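Local structure of beta-1,3-xylanase (Alcaligenes sp., 2COV) at residues W32-D43 / D66-Y77. The protein binds beta-1,3-xylan through the family 31 carbohydrate-binding module of a beta-1,3-xylanase. Numbering follows the deposited sequence.
Sequences WSAGWNYVCLND and DYKLTFKVEDRY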
loop_
_atom_site.group_PDB
_atom_site.type_symbol
_atom_site.label_atom_id
_atom_site.label_comp_id
_atom_site.label_asym_id
_atom_site.label_seq_id
_atom_site.Cartn_x
_atom_site.Cartn_y
_atom_site.Cartn_z
ATOM N N TRP A 32 -6.759 18.468 10.715
ATOM C CA TRP A 32 -7.035 17.042 10.953
ATOM C C TRP A 32 -7.105 16.729 12.430
ATOM O O TRP A 32 -6.398 17.368 13.215
ATOM C CB TRP A 32 -5.973 16.187 10.353
ATOM C CG TRP A 32 -5.562 16.525 8.949
ATOM C CD1 TRP A 32 -6.144 16.118 7.806
ATOM C CD2 TRP A 32 -4.405 17.239 8.583
ATOM N NE1 TRP A 32 -5.446 16.608 6.759
ATOM C CE2 TRP A 32 -4.366 17.280 7.200
ATOM C CE3 TRP A 32 -3.380 17.864 9.295
ATOM C CZ2 TRP A 32 -3.339 17.902 6.512
ATOM C CZ3 TRP A 32 -2.361 18.438 8.619
ATOM C CH2 TRP A 32 -2.361 18.487 7.262
ATOM N N SER A 33 -7.813 15.692 12.828
ATOM C CA SER A 33 -7.761 15.293 14.227
ATOM C C SER A 33 -6.335 14.909 14.639
ATOM O O SER A 33 -5.932 15.206 15.729
ATOM C CB SER A 33 -8.766 14.165 14.468
ATOM O OG SER A 33 -8.639 13.094 13.561
ATOM N N ALA A 34 -5.588 14.243 13.782
ATOM C CA ALA A 34 -4.166 14.112 13.941
ATOM C C ALA A 34 -3.774 13.459 15.254
ATOM O O ALA A 34 -2.810 13.841 15.909
ATOM C CB ALA A 34 -3.448 15.396 13.678
ATOM N N GLY A 35 -4.454 12.356 15.622
ATOM C CA GLY A 35 -4.005 11.562 16.774
ATOM C C GLY A 35 -2.646 10.960 16.614
ATOM O O GLY A 35 -1.963 10.681 17.583
ATOM N N TRP A 36 -2.292 10.666 15.377
ATOM C CA TRP A 36 -0.930 10.292 14.975
ATOM C C TRP A 36 -0.595 11.013 13.671
ATOM O O TRP A 36 -1.503 11.493 12.954
ATOM C CB TRP A 36 -0.725 8.753 14.858
ATOM C CG TRP A 36 -1.673 8.096 13.890
ATOM C CD1 TRP A 36 -2.844 7.481 14.191
ATOM C CD2 TRP A 36 -1.589 8.041 12.437
ATOM N NE1 TRP A 36 -3.479 7.046 13.102
ATOM C CE2 TRP A 36 -2.732 7.373 11.993
ATOM C CE3 TRP A 36 -0.650 8.474 11.524
ATOM C CZ2 TRP A 36 -2.976 7.182 10.652
ATOM C CZ3 TRP A 36 -0.887 8.264 10.174
ATOM C CH2 TRP A 36 -2.057 7.670 9.737
ATOM N N ASN A 37 0.721 11.115 13.391
ATOM C CA ASN A 37 1.203 11.657 12.113
ATOM C C ASN A 37 2.585 11.147 11.841
ATOM O O ASN A 37 3.367 10.942 12.774
ATOM C CB ASN A 37 1.176 13.201 12.117
ATOM C CG ASN A 37 2.364 13.806 12.850
ATOM O OD1 ASN A 37 3.354 14.143 12.208
ATOM N ND2 ASN A 37 2.288 13.902 14.201
ATOM N N TYR A 38 2.906 10.983 10.569
ATOM C CA TYR A 38 4.260 10.637 10.142
ATOM C C TYR A 38 4.715 11.588 9.061
ATOM O O TYR A 38 3.958 11.905 8.165
ATOM C CB TYR A 38 4.376 9.206 9.635
ATOM C CG TYR A 38 4.231 8.158 10.715
ATOM C CD1 TYR A 38 3.005 7.687 11.087
ATOM C CD2 TYR A 38 5.339 7.664 11.370
ATOM C CE1 TYR A 38 2.861 6.800 12.135
ATOM C CE2 TYR A 38 5.241 6.776 12.379
ATOM C CZ TYR A 38 4.007 6.365 12.788
ATOM O OH TYR A 38 3.871 5.475 13.831
ATOM N N VAL A 39 5.979 11.967 9.181
ATOM C CA VAL A 39 6.681 12.686 8.149
ATOM C C VAL A 39 7.744 11.736 7.617
ATOM O O VAL A 39 8.436 11.112 8.380
ATOM C CB VAL A 39 7.305 13.943 8.782
ATOM C CG1 VAL A 39 8.018 14.682 7.753
ATOM C CG2 VAL A 39 6.233 14.822 9.460
ATOM N N CYS A 40 7.903 11.691 6.295
ATOM C CA CYS A 40 8.825 10.720 5.683
ATOM C C CYS A 40 9.633 11.361 4.575
ATOM O O CYS A 40 9.174 12.280 3.865
ATOM C CB CYS A 40 8.083 9.533 5.052
ATOM S SG CYS A 40 6.637 8.959 5.956
ATOM N N LEU A 41 10.833 10.812 4.417
ATOM C CA LEU A 41 11.722 11.177 3.301
ATOM C C LEU A 41 12.104 9.861 2.639
ATOM O O LEU A 41 12.683 8.978 3.280
ATOM C CB LEU A 41 13.007 11.851 3.851
ATOM C CG LEU A 41 13.889 12.471 2.812
ATOM C CD1 LEU A 41 13.289 13.743 2.313
ATOM C CD2 LEU A 41 15.336 12.736 3.342
ATOM N N ASN A 42 11.777 9.730 1.367
ATOM C CA ASN A 42 12.007 8.495 0.669
ATOM C C ASN A 42 11.475 7.273 1.405
ATOM O O ASN A 42 12.082 6.163 1.413
ATOM C CB ASN A 42 13.498 8.269 0.302
ATOM C CG ASN A 42 13.995 9.141 -0.805
ATOM O OD1 ASN A 42 13.215 9.876 -1.454
ATOM N ND2 ASN A 42 15.287 9.115 -1.047
ATOM N N ASP A 43 10.280 7.420 1.981
ATOM C CA ASP A 43 9.584 6.336 2.662
ATOM C C ASP A 43 10.239 5.853 3.961
ATOM O O ASP A 43 9.894 4.807 4.495
ATOM C CB ASP A 43 9.289 5.098 1.739
ATOM C CG ASP A 43 8.826 5.493 0.376
ATOM O OD1 ASP A 43 9.555 5.253 -0.653
ATOM O OD2 ASP A 43 7.736 6.106 0.311
ATOM N N ASP A 66 17.229 14.387 -5.281
ATOM C CA ASP A 66 15.772 14.392 -5.369
ATOM C C ASP A 66 15.220 13.417 -4.351
ATOM O O ASP A 66 15.750 12.325 -4.189
ATOM C CB ASP A 66 15.293 13.925 -6.735
ATOM C CG ASP A 66 15.808 14.763 -7.833
ATOM O OD1 ASP A 66 15.999 14.188 -8.969
ATOM O OD2 ASP A 66 16.002 15.972 -7.587
ATOM N N TYR A 67 14.124 13.780 -3.685
ATOM C CA TYR A 67 13.521 13.001 -2.632
ATOM C C TYR A 67 12.004 12.997 -2.788
ATOM O O TYR A 67 11.411 13.996 -3.193
ATOM C CB TYR A 67 13.846 13.654 -1.264
ATOM C CG TYR A 67 15.316 13.564 -0.911
ATOM C CD1 TYR A 67 16.176 14.631 -1.170
ATOM C CD2 TYR A 67 15.847 12.403 -0.385
ATOM C CE1 TYR A 67 17.528 14.548 -0.906
ATOM C CE2 TYR A 67 17.228 12.311 -0.096
ATOM C CZ TYR A 67 18.051 13.391 -0.404
ATOM O OH TYR A 67 19.380 13.326 -0.164
ATOM N N LYS A 68 11.406 11.918 -2.322
ATOM C CA LYS A 68 9.945 11.873 -2.143
ATOM C C LYS A 68 9.633 12.296 -0.708
ATOM O O LYS A 68 10.132 11.676 0.271
ATOM C CB LYS A 68 9.442 10.490 -2.383
ATOM C CG LYS A 68 7.938 10.293 -2.165
ATOM C CD LYS A 68 7.616 8.750 -2.191
ATOM C CE LYS A 68 6.219 8.374 -1.879
ATOM N NZ LYS A 68 6.198 6.851 -1.901
ATOM N N LEU A 69 8.821 13.329 -0.575
ATOM C CA LEU A 69 8.272 13.671 0.760
ATOM C C LEU A 69 6.963 12.972 0.946
ATOM O O LEU A 69 6.141 12.927 0.012
ATOM C CB LEU A 69 8.029 15.194 0.829
ATOM C CG LEU A 69 9.164 16.145 0.414
ATOM C CD1 LEU A 69 8.775 17.604 0.724
ATOM C CD2 LEU A 69 10.469 15.731 1.071
ATOM N N THR A 70 6.678 12.515 2.156
ATOM C CA THR A 70 5.338 12.000 2.464
ATOM C C THR A 70 4.923 12.520 3.830
ATOM O O THR A 70 5.706 12.649 4.752
ATOM C CB THR A 70 5.334 10.460 2.561
ATOM O OG1 THR A 70 5.829 9.915 1.326
ATOM C CG2 THR A 70 3.987 9.847 2.848
ATOM N N PHE A 71 3.623 12.844 3.883
ATOM C CA PHE A 71 2.984 13.184 5.141
ATOM C C PHE A 71 1.771 12.308 5.277
ATOM O O PHE A 71 0.939 12.214 4.357
ATOM C CB PHE A 71 2.539 14.642 5.176
ATOM C CG PHE A 71 1.924 15.073 6.483
ATOM C CD1 PHE A 71 2.636 14.949 7.653
ATOM C CD2 PHE A 71 0.655 15.549 6.597
ATOM C CE1 PHE A 71 2.100 15.271 8.890
ATOM C CE2 PHE A 71 0.103 15.930 7.806
ATOM C CZ PHE A 71 0.811 15.771 8.926
ATOM N N LYS A 72 1.724 11.587 6.385
ATOM C CA LYS A 72 0.614 10.721 6.739
ATOM C C LYS A 72 -0.029 11.210 8.017
ATOM O O LYS A 72 0.662 11.492 8.971
ATOM C CB LYS A 72 1.073 9.266 6.971
ATOM C CG LYS A 72 2.045 8.708 6.009
ATOM C CD LYS A 72 2.329 7.254 6.235
ATOM C CE LYS A 72 3.359 6.695 5.279
ATOM N NZ LYS A 72 3.654 5.267 5.527
ATOM N N VAL A 73 -1.345 11.315 8.027
ATOM C CA VAL A 73 -1.998 11.877 9.175
ATOM C C VAL A 73 -3.303 11.224 9.503
ATOM O O VAL A 73 -4.120 10.959 8.610
ATOM C CB VAL A 73 -2.131 13.420 9.011
ATOM C CG1 VAL A 73 -3.063 13.856 7.853
ATOM C CG2 VAL A 73 -2.571 14.072 10.327
ATOM N N GLU A 74 -3.535 10.961 10.780
ATOM C CA GLU A 74 -4.824 10.470 11.308
ATOM C C GLU A 74 -5.864 11.530 11.113
ATOM O O GLU A 74 -5.631 12.702 11.293
ATOM C CB GLU A 74 -4.615 10.189 12.797
ATOM C CG GLU A 74 -5.701 9.412 13.448
ATOM C CD GLU A 74 -6.940 10.219 13.828
ATOM O OE1 GLU A 74 -6.841 11.340 14.380
ATOM O OE2 GLU A 74 -8.064 9.657 13.594
ATOM N N ASP A 75 -7.086 11.136 10.671
ATOM C CA ASP A 75 -8.140 12.106 10.427
ATOM C C ASP A 75 -9.479 11.518 10.743
ATOM O O ASP A 75 -9.648 10.317 10.845
ATOM C CB ASP A 75 -8.124 12.592 8.924
ATOM C CG ASP A 75 -8.841 14.079 8.831
ATOM O OD1 ASP A 75 -9.091 14.400 7.778
ATOM O OD2 ASP A 75 -9.120 14.705 9.888
ATOM N N ARG A 76 -10.431 12.400 10.985
ATOM C CA ARG A 76 -11.857 11.986 11.136
ATOM C C ARG A 76 -12.058 11.290 12.475
ATOM O O ARG A 76 -12.952 10.470 12.624
ATOM C CB ARG A 76 -12.333 11.052 9.955
ATOM C CG ARG A 76 -11.884 11.377 8.489
ATOM C CD ARG A 76 -12.842 12.257 8.006
ATOM N NE ARG A 76 -12.670 12.909 6.711
ATOM C CZ ARG A 76 -13.677 13.756 6.364
ATOM N NH1 ARG A 76 -13.644 14.441 5.286
ATOM N NH2 ARG A 76 -14.829 13.796 7.105
ATOM N N TYR A 77 -11.222 11.594 13.464
ATOM C CA TYR A 77 -11.479 11.156 14.852
ATOM C C TYR A 77 -11.583 9.636 14.939
ATOM O O TYR A 77 -12.538 9.067 15.470
ATOM C CB TYR A 77 -12.698 11.862 15.481
ATOM C CG TYR A 77 -12.527 13.356 15.483
ATOM C CD1 TYR A 77 -13.046 14.111 14.446
ATOM C CD2 TYR A 77 -11.844 14.029 16.497
ATOM C CE1 TYR A 77 -12.833 15.518 14.351
ATOM C CE2 TYR A 77 -11.644 15.477 16.391
ATOM C CZ TYR A 77 -12.136 16.153 15.313
ATOM O OH TYR A 77 -11.910 17.552 15.238
HETATM O O HOH W 1 16.851 10.181 -3.223
HETATM O O HOH W 2 8.593 9.681 1.542
HETATM O O HOH W 3 6.099 7.025 2.134
#
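Glu74 and Ser33 hold the loop that leads into strand 37-41. Glu74 OE1 takes the Ser33 hydroxyl at 2.6 Å (OG to OE1), from above the carboxylate plane, and the N-H of Gly35 on its anti side in an almost straight bond (170°). Ser33 OG in turn accepts the N-H of Tyr77, while Glu74 OE2 receives Gly78 N. The carboxylate gets there because CG lies anti to the backbone N (chi1 -167°) and the chain then bends at chi2.

Backbone bonds join strands 37-41 and 66-75 as neighbours within the antiparallel sheet of the module, with Tyr38-Lys72 and Cys40-Thr70 as hydrogen-bonded pairs. Where strand 37-41 ends, Asn42 OD1 replaces a main-chain carbonyl and accepts Lys68 N at 2.9 Å.

Apolar and CH-pi contacts lie on both faces of the sheet. Val73 CG1 makes a CH-pi contact over the five-membered ring of Trp32, 3.6 Å from its centroid, and Phe71 CE2 meets Trp32 CH2, the two ring planes being inclined at 52°. Phe55 and His27 also border this cluster. On the other face, Glu74 CB makes a CH-pi contact with the Trp36 five-membered ring, 3.4 Å from its centroid; Trp36 NE1 is hydrogen-bonded to Tyr38 OH of a second subunit.

The extended Lys68 side chain brings NZ to the syn lone pair of Asp43 OD2, a salt bridge of 2.8 Å. One water joins Asp43 OD2 to Thr70 OG1, and another links Asp43 N, Lys68 O and Thr70 OG1, which is also hydrogen-bonded to Asp85 OD1 on strand 80-89.

Polar clamps thus secure both turns flanking strand 37-41, and the buried Glu74 carboxylate, gripped by three donors, is probably stabilised in its charged form.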